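Side-chain contacts in putative bacterial transcription regulation protein (Staphylococcus aureus, PDB 3LUR), which is a putative transcription regulator that probably binds small effector molecules, as in related effector-binding proteins: residues Gln29-Ala32 and Gly33-Arg37; Arg37-Glu41 and Gly42-Asp46. All blocks are in the same frame, centred on the assembly; numbering follows the deposited sequence.

Contact 1: Gln29-Ala32 and Gly33-Arg37; sequences QHIA and GFWQR. With EDO (1,2-ethanediol), chain F.
I31 and W35, one helical turn apart, lie side by side and point the same way from one flank of helix 24-41. W35 starts with its CB close to the carbonyl oxygen of A32. CG then stands anti to the carbonyl carbon (chi1 -80°), which lays the five-membered ring back along the preceding turn. There W35 CD1 sits 3.3 Å from I31 O, which approaches the indole at its edge near the ring plane, and 3.7 Å from I31 CG2. W35 NE1 is 3.8 Å from I31 CG2 and gives its hydrogen to the hydroxyl of Y72. On the six-membered ring, CZ3 packs against I44 CD1 of the next helix. A tryptophan suits this place because its wide apolar ring can pack while its single N-H is still satisfied.

I31 O meanwhile accepts the backbone N-H of W35 in an almost straight bond. On another flank, H30 O accepts from F34 N, and a water joins it to R37, 2.7 Å from H30 O and 2.9 Å from R37 NH2. A bend at chi3 (-81°) folds the R37 guanidinium back along the helix, one face against F34 CA. At its edge R37 NH1 donates a hydrogen bond to ethanediol O1, at 2.9 Å, and forms a salt bridge with E19.

I31, F34 and W35 face the barrel from helix 24-41. F34 rests on I17, E19 and Y21 of strand 5-21 and on Y72 and I74 of strand 70-77, while the W35 indole meets the rings of Y72 and Y138 steeply.

Contact 2: Arg37-Glu41 and Gly42-Asp46; sequences RCYQE and GVIAD. With EDO (1,2-ethanediol), chain F.
I44 CG1 stands over the centre of the Y39 ring, 3.7 Å from its centroid and only 9° off the ring normal, a CH-pi contact over the face. I44 CG2 lies 3.8 Å from Y39 CE1, towards the CE1-CZ side of the ring. From CG1, which is anti to the carbonyl carbon (chi1 -58°), the chain runs on, and the methyl I44 CD1 reaches C38 CB at 3.7 Å. The CG1-CD1 arm alone thus spans both neighbours, and the CG2 methyl adds to the hold on the ring. The small C38 leaves its CB accessible to I44 and to V43, with V43 CB 3.9 Å from C38 CB.

Around this centre the backbone turns sharply. G42 has positive phi (90°) and closes a Schellman motif: its N-H bonds to Y39 O and weakly to C38 O, while V43 N also donates to C38 O, at 2.9 Å. Having no beta carbon, G42 can take this backbone conformation beside E41 O. The same residue is the N-cap of the next helix. A water accepts weakly from A45 N and donates to Y39 O, bridging the two helices.

At the polar edge the extended E41 side chain carries its carboxylate to ethanediol, probably from the crystallisation liquor. E41 OE1 accepts from ethanediol O2 at 2.6 Å and E41 OE2 from ethanediol O1 at 2.9 Å, so both oxygens of the diol are gripped.

The contact joins the end of helix 24-41 to the start of helix 43-50. C38 and I44 both touch I74 of strand 70-77, and D46 is hydrogen-bonded to Y87.

Overall arrangement
Contacts 1 and 2 follow one another along helix 24-41, with centres about 12 Å apart, and R37 belongs to both. The first is a regular run of helix; the second carries the chain round into helix 43-50. They meet directly where W35 CZ3 packs 3.8 Å from I44 CD1, so the apolar groups of the two contacts meet, and both touch I74 of strand 70-77. On the polar side a single ethanediol bridges R37 and E41. Tetraethylene glycol, probably from the crystallisation liquor, lies about 4 Å from the W35 side chain and is also found about 3 Å from that of Y39; such molecules often mark pockets, but the effector site itself is not known from this structure.

Contact 1: Gln29-Ala32 and Gly33-Arg37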
ATOM      1  N   GLN A  29      -7.599 -11.379   5.030  1.00 25.24           N
ATOM      2  CA  GLN A  29      -8.426 -11.658   6.193  1.00 24.66           C
ATOM      3  C   GLN A  29      -7.890 -11.058   7.484  1.00 23.31           C
ATOM      4  O   GLN A  29      -8.633 -10.948   8.440  1.00 23.19           O
ATOM      5  CB  GLN A  29      -8.646 -13.172   6.338  1.00 25.37           C
ATOM      6  CG  GLN A  29      -9.398 -13.740   5.140  1.00 27.08           C
ATOM      7  CD  GLN A  29      -9.572 -15.241   5.191  1.00 29.63           C
ATOM      8  OE1 GLN A  29      -9.742 -15.839   6.266  1.00 31.47           O
ATOM      9  NE2 GLN A  29      -9.550 -15.870   4.012  1.00 29.69           N
ATOM     10  N   HIS A  30      -6.618 -10.631   7.490  1.00 21.52           N
ATOM     11  CA  HIS A  30      -5.990 -10.027   8.678  1.00 20.32           C
ATOM     12  C   HIS A  30      -5.749  -8.514   8.585  1.00 18.84           C
ATOM     13  O   HIS A  30      -5.603  -7.829   9.606  1.00 17.79           O
ATOM     14  CB  HIS A  30      -4.645 -10.679   8.925  1.00 20.30           C
ATOM     15  CG  HIS A  30      -4.746 -12.057   9.466  1.00 21.84           C
ATOM     16  ND1 HIS A  30      -4.777 -13.174   8.657  1.00 22.51           N
ATOM     17  CD2 HIS A  30      -4.844 -12.504  10.738  1.00 21.62           C
ATOM     18  CE1 HIS A  30      -4.875 -14.253   9.414  1.00 22.55           C
ATOM     19  NE2 HIS A  30      -4.917 -13.872  10.679  1.00 23.11           N
ATOM     20  N   ILE A  31      -5.732  -7.987   7.374  1.00 17.50           N
ATOM     21  CA  ILE A  31      -5.357  -6.598   7.187  1.00 16.56           C
ATOM     22  C   ILE A  31      -6.249  -5.565   7.899  1.00 15.51           C
ATOM     23  O   ILE A  31      -5.724  -4.625   8.500  1.00 13.45           O
ATOM     24  CB  ILE A  31      -5.158  -6.267   5.693  1.00 16.96           C
ATOM     25  CG1 ILE A  31      -3.843  -6.896   5.202  1.00 16.77           C
ATOM     26  CG2 ILE A  31      -5.128  -4.756   5.474  1.00 16.18           C
ATOM     27  CD1 ILE A  31      -3.738  -6.981   3.663  1.00 18.16           C
ATOM     28  N   ALA A  32      -7.573  -5.728   7.861  1.00 14.37           N
ATOM     29  CA  ALA A  32      -8.445  -4.773   8.541  1.00 14.06           C
ATOM     30  C   ALA A  32      -8.109  -4.721  10.038  1.00 13.62           C
ATOM     31  O   ALA A  32      -8.024  -3.654  10.623  1.00 13.11           O
ATOM     32  CB  ALA A  32      -9.918  -5.136   8.348  1.00 14.45           C
ATOM     33  N   GLY A  33      -7.910  -5.892  10.633  1.00 13.07           N
ATOM     34  CA  GLY A  33      -7.579  -5.999  12.029  1.00 12.56           C
ATOM     35  C   GLY A  33      -6.245  -5.343  12.356  1.00 12.04           C
ATOM     36  O   GLY A  33      -6.079  -4.775  13.429  1.00 12.48           O
ATOM     37  N   PHE A  34      -5.291  -5.456  11.437  1.00 10.57           N
ATOM     38  CA  PHE A  34      -3.988  -4.847  11.616  1.00  9.96           C
ATOM     39  C   PHE A  34      -4.134  -3.330  11.659  1.00  9.78           C
ATOM     40  O   PHE A  34      -3.552  -2.676  12.538  1.00  9.14           O
ATOM     41  CB  PHE A  34      -3.056  -5.341  10.501  1.00  9.34           C
ATOM     42  CG  PHE A  34      -1.684  -4.740  10.509  1.00  8.89           C
ATOM     43  CD1 PHE A  34      -1.069  -4.353  11.676  1.00 10.44           C
ATOM     44  CD2 PHE A  34      -0.948  -4.705   9.323  1.00  8.57           C
ATOM     45  CE1 PHE A  34       0.225  -3.820  11.654  1.00 11.09           C
ATOM     46  CE2 PHE A  34       0.326  -4.203   9.294  1.00  9.34           C
ATOM     47  CZ  PHE A  34       0.924  -3.764  10.457  1.00  9.32           C
ATOM     48  N   TRP A  35      -4.930  -2.761  10.734  1.00  9.46           N
ATOM     49  CA  TRP A  35      -5.217  -1.333  10.782  1.00 10.24           C
ATOM     50  C   TRP A  35      -5.912  -0.963  12.097  1.00 10.90           C
ATOM     51  O   TRP A  35      -5.582   0.053  12.720  1.00 10.29           O
ATOM     52  CB  TRP A  35      -6.125  -0.908   9.613  1.00 10.64           C
ATOM     53  CG  TRP A  35      -5.432  -0.728   8.345  1.00 10.30           C
ATOM     54  CD1 TRP A  35      -5.370  -1.609   7.316  1.00 10.60           C
ATOM     55  CD2 TRP A  35      -4.697   0.425   7.930  1.00  9.87           C
ATOM     56  NE1 TRP A  35      -4.649  -1.087   6.291  1.00 12.14           N
ATOM     57  CE2 TRP A  35      -4.233   0.168   6.627  1.00  9.95           C
ATOM     58  CE3 TRP A  35      -4.381   1.645   8.533  1.00 11.39           C
ATOM     59  CZ2 TRP A  35      -3.453   1.074   5.923  1.00 11.23           C
ATOM     60  CZ3 TRP A  35      -3.626   2.555   7.823  1.00 11.18           C
ATOM     61  CH2 TRP A  35      -3.161   2.256   6.535  1.00 11.14           C
ATOM     62  N   GLN A  36      -6.879  -1.785  12.519  1.00 11.15           N
ATOM     63  CA  GLN A  36      -7.613  -1.511  13.762  1.00 11.95           C
ATOM     64  C   GLN A  36      -6.645  -1.445  14.960  1.00 11.37           C
ATOM     65  O   GLN A  36      -6.712  -0.520  15.792  1.00 11.54           O
ATOM     66  CB  GLN A  36      -8.694  -2.581  14.010  1.00 12.35           C
ATOM     67  CG  GLN A  36      -9.519  -2.354  15.266  1.00 15.85           C
ATOM     68  CD  GLN A  36     -10.657  -3.370  15.454  1.00 19.91           C
ATOM     69  OE1 GLN A  36     -10.832  -4.301  14.660  1.00 24.45           O
ATOM     70  NE2 GLN A  36     -11.423  -3.192  16.521  1.00 22.40           N
ATOM     71  N   ARG A  37      -5.758  -2.424  15.048  1.00 10.87           N
ATOM     72  CA  ARG A  37      -4.772  -2.467  16.133  1.00 11.08           C
ATOM     73  C   ARG A  37      -3.836  -1.248  16.090  1.00 10.88           C
ATOM     74  O   ARG A  37      -3.617  -0.626  17.103  1.00 10.34           O
ATOM     75  CB  ARG A  37      -3.998  -3.795  16.118  1.00 10.68           C
ATOM     76  CG  ARG A  37      -4.881  -4.978  16.562  1.00 11.82           C
ATOM     77  CD  ARG A  37      -4.202  -6.330  16.533  1.00 13.20           C
ATOM     78  NE  ARG A  37      -4.159  -6.955  15.211  1.00 12.66           N
ATOM     79  CZ  ARG A  37      -3.105  -6.970  14.391  1.00 14.54           C
ATOM     80  NH1 ARG A  37      -1.963  -6.361  14.711  1.00 13.65           N
ATOM     81  NH2 ARG A  37      -3.192  -7.616  13.229  1.00 14.71           N
TER
HETATM   82  C1  EDO F 160      -0.333  -3.360  15.613  1.00 24.76           C
HETATM   83  O1  EDO F 160      -0.594  -4.468  16.497  1.00 23.84           O
HETATM   84  C2  EDO F 160       1.158  -3.078  15.570  1.00 26.54           C
HETATM   85  O2  EDO F 160       1.663  -3.021  16.903  1.00 28.55           O
HETATM   86  O   HOH W   1      -8.920  -8.419   9.782  1.00 19.42           O
HETATM   87  O   HOH W   2      -5.540  -8.930  12.048  1.00 20.61           O

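Contact 2: Arg37-Glu41 and Gly42-Asp46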
ATOM      1  N   ARG A  37      -5.758  -2.424  15.048  1.00 10.87           N
ATOM      2  CA  ARG A  37      -4.772  -2.467  16.133  1.00 11.08           C
ATOM      3  C   ARG A  37      -3.836  -1.248  16.090  1.00 10.88           C
ATOM      4  O   ARG A  37      -3.617  -0.626  17.103  1.00 10.34           O
ATOM      5  CB  ARG A  37      -3.998  -3.795  16.118  1.00 10.68           C
ATOM      6  CG  ARG A  37      -4.881  -4.978  16.562  1.00 11.82           C
ATOM      7  CD  ARG A  37      -4.202  -6.330  16.533  1.00 13.20           C
ATOM      8  NE  ARG A  37      -4.159  -6.955  15.211  1.00 12.66           N
ATOM      9  CZ  ARG A  37      -3.105  -6.970  14.391  1.00 14.54           C
ATOM     10  NH1 ARG A  37      -1.963  -6.361  14.711  1.00 13.65           N
ATOM     11  NH2 ARG A  37      -3.192  -7.616  13.229  1.00 14.71           N
ATOM     12  N   CYS A  38      -3.302  -0.910  14.920  1.00 11.84           N
ATOM     13  CA  CYS A  38      -2.438   0.285  14.794  1.00 12.11           C
ATOM     14  C   CYS A  38      -3.164   1.544  15.237  1.00 12.86           C
ATOM     15  O   CYS A  38      -2.583   2.378  15.922  1.00 12.52           O
ATOM     16  CB  CYS A  38      -1.947   0.497  13.391  1.00 12.33           C
ATOM     17  SG  CYS A  38      -0.759  -0.755  12.831  1.00 12.77           S
ATOM     18  N   TYR A  39      -4.427   1.696  14.812  1.00 13.50           N
ATOM     19  CA  TYR A  39      -5.233   2.808  15.306  1.00 14.01           C
ATOM     20  C   TYR A  39      -5.334   2.735  16.821  1.00 13.84           C
ATOM     21  O   TYR A  39      -4.965   3.681  17.509  1.00 14.31           O
ATOM     22  CB  TYR A  39      -6.633   2.825  14.667  1.00 14.24           C
ATOM     23  CG  TYR A  39      -6.659   3.577  13.364  1.00 15.94           C
ATOM     24  CD1 TYR A  39      -6.498   4.945  13.339  1.00 17.48           C
ATOM     25  CD2 TYR A  39      -6.856   2.917  12.148  1.00 16.62           C
ATOM     26  CE1 TYR A  39      -6.515   5.660  12.131  1.00 18.17           C
ATOM     27  CE2 TYR A  39      -6.885   3.615  10.946  1.00 16.24           C
ATOM     28  CZ  TYR A  39      -6.703   4.983  10.941  1.00 18.52           C
ATOM     29  OH  TYR A  39      -6.712   5.680   9.761  1.00 19.22           O
ATOM     30  N   GLN A  40      -5.781   1.587  17.339  1.00 13.89           N
ATOM     31  CA  GLN A  40      -6.003   1.419  18.782  1.00 13.81           C
ATOM     32  C   GLN A  40      -4.768   1.716  19.631  1.00 12.97           C
ATOM     33  O   GLN A  40      -4.892   2.222  20.733  1.00 12.60           O
ATOM     34  CB  GLN A  40      -6.496   0.001  19.097  1.00 14.53           C
ATOM     35  CG  GLN A  40      -7.887  -0.316  18.578  1.00 16.23           C
ATOM     36  CD  GLN A  40      -8.248  -1.794  18.717  1.00 19.61           C
ATOM     37  OE1 GLN A  40      -7.370  -2.678  18.715  1.00 22.25           O
ATOM     38  NE2 GLN A  40      -9.542  -2.075  18.822  1.00 20.79           N
ATOM     39  N   GLU A  41      -3.586   1.415  19.100  1.00 12.06           N
ATOM     40  CA  GLU A  41      -2.326   1.584  19.837  1.00 11.89           C
ATOM     41  C   GLU A  41      -1.715   2.960  19.706  1.00 12.08           C
ATOM     42  O   GLU A  41      -0.806   3.301  20.452  1.00 11.58           O
ATOM     43  CB  GLU A  41      -1.282   0.567  19.361  1.00 11.47           C
ATOM     44  CG  GLU A  41      -1.619  -0.847  19.683  1.00 10.74           C
ATOM     45  CD  GLU A  41      -0.703  -1.830  18.980  1.00 11.16           C
ATOM     46  OE1 GLU A  41       0.386  -1.417  18.495  1.00 10.71           O
ATOM     47  OE2 GLU A  41      -1.076  -3.016  18.912  1.00  9.30           O
ATOM     48  N   GLY A  42      -2.201   3.752  18.763  1.00 12.68           N
ATOM     49  CA  GLY A  42      -1.636   5.093  18.542  1.00 12.91           C
ATOM     50  C   GLY A  42      -0.504   5.085  17.537  1.00 13.20           C
ATOM     51  O   GLY A  42       0.219   6.061  17.391  1.00 13.03           O
ATOM     52  N   VAL A  43      -0.323   3.954  16.861  1.00 13.18           N
ATOM     53  CA  VAL A  43       0.714   3.850  15.871  1.00 13.51           C
ATOM     54  C   VAL A  43       0.396   4.770  14.698  1.00 13.82           C
ATOM     55  O   VAL A  43       1.302   5.422  14.146  1.00 13.17           O
ATOM     56  CB  VAL A  43       0.850   2.408  15.353  1.00 13.35           C
ATOM     57  CG1 VAL A  43       1.683   2.383  14.074  1.00 12.76           C
ATOM     58  CG2 VAL A  43       1.432   1.488  16.444  1.00 13.45           C
ATOM     59  N   ILE A  44      -0.880   4.835  14.301  1.00 14.37           N
ATOM     60  CA  ILE A  44      -1.224   5.668  13.155  1.00 14.77           C
ATOM     61  C   ILE A  44      -0.918   7.129  13.441  1.00 15.44           C
ATOM     62  O   ILE A  44      -0.352   7.815  12.586  1.00 15.66           O
ATOM     63  CB  ILE A  44      -2.679   5.538  12.670  1.00 14.89           C
ATOM     64  CG1 ILE A  44      -3.019   4.094  12.288  1.00 13.92           C
ATOM     65  CG2 ILE A  44      -2.900   6.490  11.444  1.00 15.30           C
ATOM     66  CD1 ILE A  44      -2.151   3.512  11.178  1.00 13.46           C
ATOM     67  N   ALA A  45      -1.258   7.595  14.644  1.00 16.02           N
ATOM     68  CA  ALA A  45      -1.037   8.998  15.005  1.00 16.50           C
ATOM     69  C   ALA A  45       0.443   9.310  15.008  1.00 16.56           C
ATOM     70  O   ALA A  45       0.866  10.339  14.497  1.00 16.39           O
ATOM     71  CB  ALA A  45      -1.668   9.326  16.366  1.00 16.74           C
ATOM     72  N   ASP A  46       1.237   8.387  15.536  1.00 16.25           N
ATOM     73  CA  ASP A  46       2.666   8.567  15.566  1.00 16.59           C
ATOM     74  C   ASP A  46       3.301   8.612  14.159  1.00 15.96           C
ATOM     75  O   ASP A  46       4.169   9.423  13.910  1.00 15.09           O
ATOM     76  CB  ASP A  46       3.319   7.461  16.374  1.00 17.09           C
ATOM     77  CG  ASP A  46       4.739   7.794  16.747  1.00 18.97           C
ATOM     78  OD1 ASP A  46       4.958   8.928  17.251  1.00 21.91           O
ATOM     79  OD2 ASP A  46       5.629   6.942  16.533  1.00 21.68           O
TER
HETATM   80  C1  EDO F 160      -0.333  -3.360  15.613  1.00 24.76           C
HETATM   81  O1  EDO F 160      -0.594  -4.468  16.497  1.00 23.84           O
HETATM   82  C2  EDO F 160       1.158  -3.078  15.570  1.00 26.54           C
HETATM   83  O2  EDO F 160       1.663  -3.021  16.903  1.00 28.55           O
HETATM   84  O   HOH W   3      -3.462   5.706  16.225  1.00 18.35           O